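Local coordinates for protein CLPV1 (Pseudomonas aeruginosa, PDB 4UQW) that probably acts as the AAA+ ATPase that disassembles the contracted type VI secretion sheath, here represented by its N domain, at residues Ala76-Arg79 / Leu80-Ser84. Residues are numbered along the deposited sequence; the frame is centred on the assembly and turned at random.
Sequences ALDR and LPRGS
Arg82 reaches back along the last turn of helix 66-79 and lies beside Asp78, both side chains pointing the same way. The contact forms where this helix of the Clp-type N domain passes into the loop leading to strand 89-90. The arginine chain is extended from CG to NE (chi3 176°), long enough to bring Arg82 NH2 within 3.6 Å of Asp78 OD1, a long salt bridge. OD1 meets the guanidinium at its edge, in plane, yet the carboxylate is turned 78° from that plane, so the two groups do not pair flat as a two-bond bridge would. Asp78 OD1 also forms a salt bridge with Arg33 of helix 17-33, leaving the carboxylate shared between two arginines. At the same guanidinium edge, Arg82 NE donates to a water 2.9 Å away. That water lies 2.8 Å from Leu77 O and also near Leu80 O; it thus bridges the helix end to the outgoing chain.

Leu80 N donates to Leu77 O at 3.2 Å, and more weakly to Ala76 O. Leu80 CG lies close to both carbonyl oxygens, 3.5 Å from Ala76 O, while Leu80 CD1 comes to 4.3 Å from Leu77 CD2. Leu77 is buried and Leu80 partly so, both against His42 of helix 40-49, where apolar branches suit. Pro81 has no backbone N-H to donate and suits the chain's departure from the helix. The chemistry therefore divides: leucines pack against helix 40-49, while on the surface water and a loose, shared ion pair tie the loop to the helix's C-terminal turn, probably with modest strength.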
ATOM      1  N   ALA A  76      12.545  -1.337  -8.665  1.00 21.01           N
ATOM      2  CA  ALA A  76      12.290  -2.410  -7.712  1.00 21.84           C
ATOM      3  C   ALA A  76      11.486  -3.537  -8.354  1.00 24.78           C
ATOM      4  O   ALA A  76      11.757  -4.724  -8.117  1.00 24.76           O
ATOM      5  CB  ALA A  76      11.542  -1.847  -6.473  1.00 20.40           C
ATOM      6  N   LEU A  77      10.471  -3.179  -9.149  1.00 21.09           N
ATOM      7  CA  LEU A  77       9.673  -4.219  -9.837  1.00 21.30           C
ATOM      8  C   LEU A  77      10.554  -5.054 -10.750  1.00 23.37           C
ATOM      9  O   LEU A  77      10.429  -6.291 -10.791  1.00 26.56           O
ATOM     10  CB  LEU A  77       8.580  -3.586 -10.684  1.00 23.70           C
ATOM     11  CG  LEU A  77       7.405  -3.103  -9.884  1.00 23.63           C
ATOM     12  CD1 LEU A  77       6.596  -2.157 -10.791  1.00 26.05           C
ATOM     13  CD2 LEU A  77       6.549  -4.257  -9.395  1.00 20.06           C
ATOM     14  N   ASP A  78      11.427  -4.371 -11.504  1.00 22.78           N
ATOM     15  CA  ASP A  78      12.265  -5.030 -12.529  1.00 26.91           C
ATOM     16  C   ASP A  78      13.282  -5.953 -11.881  1.00 29.68           C
ATOM     17  O   ASP A  78      13.794  -6.869 -12.521  1.00 30.16           O
ATOM     18  CB  ASP A  78      12.982  -3.999 -13.425  1.00 28.55           C
ATOM     19  CG  ASP A  78      12.042  -3.383 -14.464  1.00 41.87           C
ATOM     20  OD1 ASP A  78      10.952  -3.945 -14.682  1.00 46.82           O
ATOM     21  OD2 ASP A  78      12.357  -2.319 -15.039  1.00 41.38           O
ATOM     22  N   ARG A  79      13.573  -5.721 -10.612  1.00 25.98           N
ATOM     23  CA  ARG A  79      14.551  -6.528  -9.911  1.00 28.89           C
ATOM     24  C   ARG A  79      13.970  -7.756  -9.193  1.00 30.12           C
ATOM     25  O   ARG A  79      14.712  -8.646  -8.790  1.00 34.97           O
ATOM     26  CB  ARG A  79      15.328  -5.653  -8.905  1.00 35.60           C
ATOM     27  CG  ARG A  79      16.284  -4.630  -9.577  1.00 38.31           C
ATOM     28  CD  ARG A  79      17.069  -3.836  -8.518  1.00 49.77           C
ATOM     29  NE  ARG A  79      17.747  -2.651  -9.056  1.00 58.95           N
ATOM     30  CZ  ARG A  79      17.382  -1.396  -8.803  1.00 71.87           C
ATOM     31  NH1 ARG A  79      16.342  -1.151  -8.007  1.00 73.16           N
ATOM     32  NH2 ARG A  79      18.056  -0.381  -9.336  1.00 73.58           N
ATOM     33  N   LEU A  80      12.649  -7.837  -9.035  1.00 25.13           N
ATOM     34  CA  LEU A  80      12.082  -9.021  -8.409  1.00 27.00           C
ATOM     35  C   LEU A  80      12.406 -10.287  -9.153  1.00 27.30           C
ATOM     36  O   LEU A  80      12.584 -10.280 -10.363  1.00 28.52           O
ATOM     37  CB  LEU A  80      10.555  -8.895  -8.329  1.00 22.01           C
ATOM     38  CG  LEU A  80      10.034  -7.712  -7.505  1.00 22.36           C
ATOM     39  CD1 LEU A  80       8.515  -7.610  -7.604  1.00 22.79           C
ATOM     40  CD2 LEU A  80      10.446  -7.963  -6.075  1.00 27.94           C
ATOM     41  N   PRO A  81      12.441 -11.416  -8.429  1.00 27.55           N
ATOM     42  CA  PRO A  81      12.666 -12.683  -9.128  1.00 33.35           C
ATOM     43  C   PRO A  81      11.536 -12.994 -10.109  1.00 26.82           C
ATOM     44  O   PRO A  81      10.356 -12.649  -9.830  1.00 25.64           O
ATOM     45  CB  PRO A  81      12.750 -13.708  -7.998  1.00 35.23           C
ATOM     46  CG  PRO A  81      12.294 -13.092  -6.807  1.00 35.26           C
ATOM     47  CD  PRO A  81      12.241 -11.578  -6.978  1.00 31.92           C
ATOM     48  N   ARG A  82      11.875 -13.629 -11.229  1.00 30.19           N
ATOM     49  CA  ARG A  82      10.910 -13.888 -12.291  1.00 35.98           C
ATOM     50  C   ARG A  82      10.848 -15.352 -12.627  1.00 42.26           C
ATOM     51  O   ARG A  82      11.545 -16.160 -12.031  1.00 44.93           O
ATOM     52  CB  ARG A  82      11.235 -13.110 -13.563  1.00 38.70           C
ATOM     53  CG  ARG A  82      11.215 -11.593 -13.453  1.00 37.63           C
ATOM     54  CD  ARG A  82      11.787 -10.923 -14.733  1.00 65.78           C
ATOM     55  NE  ARG A  82      11.694  -9.454 -14.701  1.00 70.88           N
ATOM     56  CZ  ARG A  82      11.929  -8.643 -15.740  1.00 67.38           C
ATOM     57  NH1 ARG A  82      12.271  -9.148 -16.925  1.00 55.90           N
ATOM     58  NH2 ARG A  82      11.831  -7.317 -15.597  1.00 63.96           N
ATOM     59  N   GLY A  83      10.000 -15.675 -13.598  1.00 42.84           N
ATOM     60  CA  GLY A  83       9.846 -17.045 -14.053  1.00 48.46           C
ATOM     61  C   GLY A  83       9.400 -18.017 -12.980  1.00 49.15           C
ATOM     62  O   GLY A  83       9.740 -19.201 -13.003  1.00 57.12           O
ATOM     63  N   SER A  84       8.612 -17.523 -12.042  1.00 41.39           N
ATOM     64  CA  SER A  84       8.106 -18.350 -10.980  1.00 43.05           C
ATOM     65  C   SER A  84       7.135 -19.322 -11.596  1.00 54.55           C
ATOM     66  O   SER A  84       6.238 -18.923 -12.340  1.00 52.91           O
ATOM     67  CB  SER A  84       7.424 -17.487  -9.902  1.00 40.66           C
ATOM     68  OG  SER A  84       6.869 -18.293  -8.888  1.00 50.55           O
TER
HETATM   69  O   HOH W   1      10.672  -8.708 -12.138  1.00 28.27           O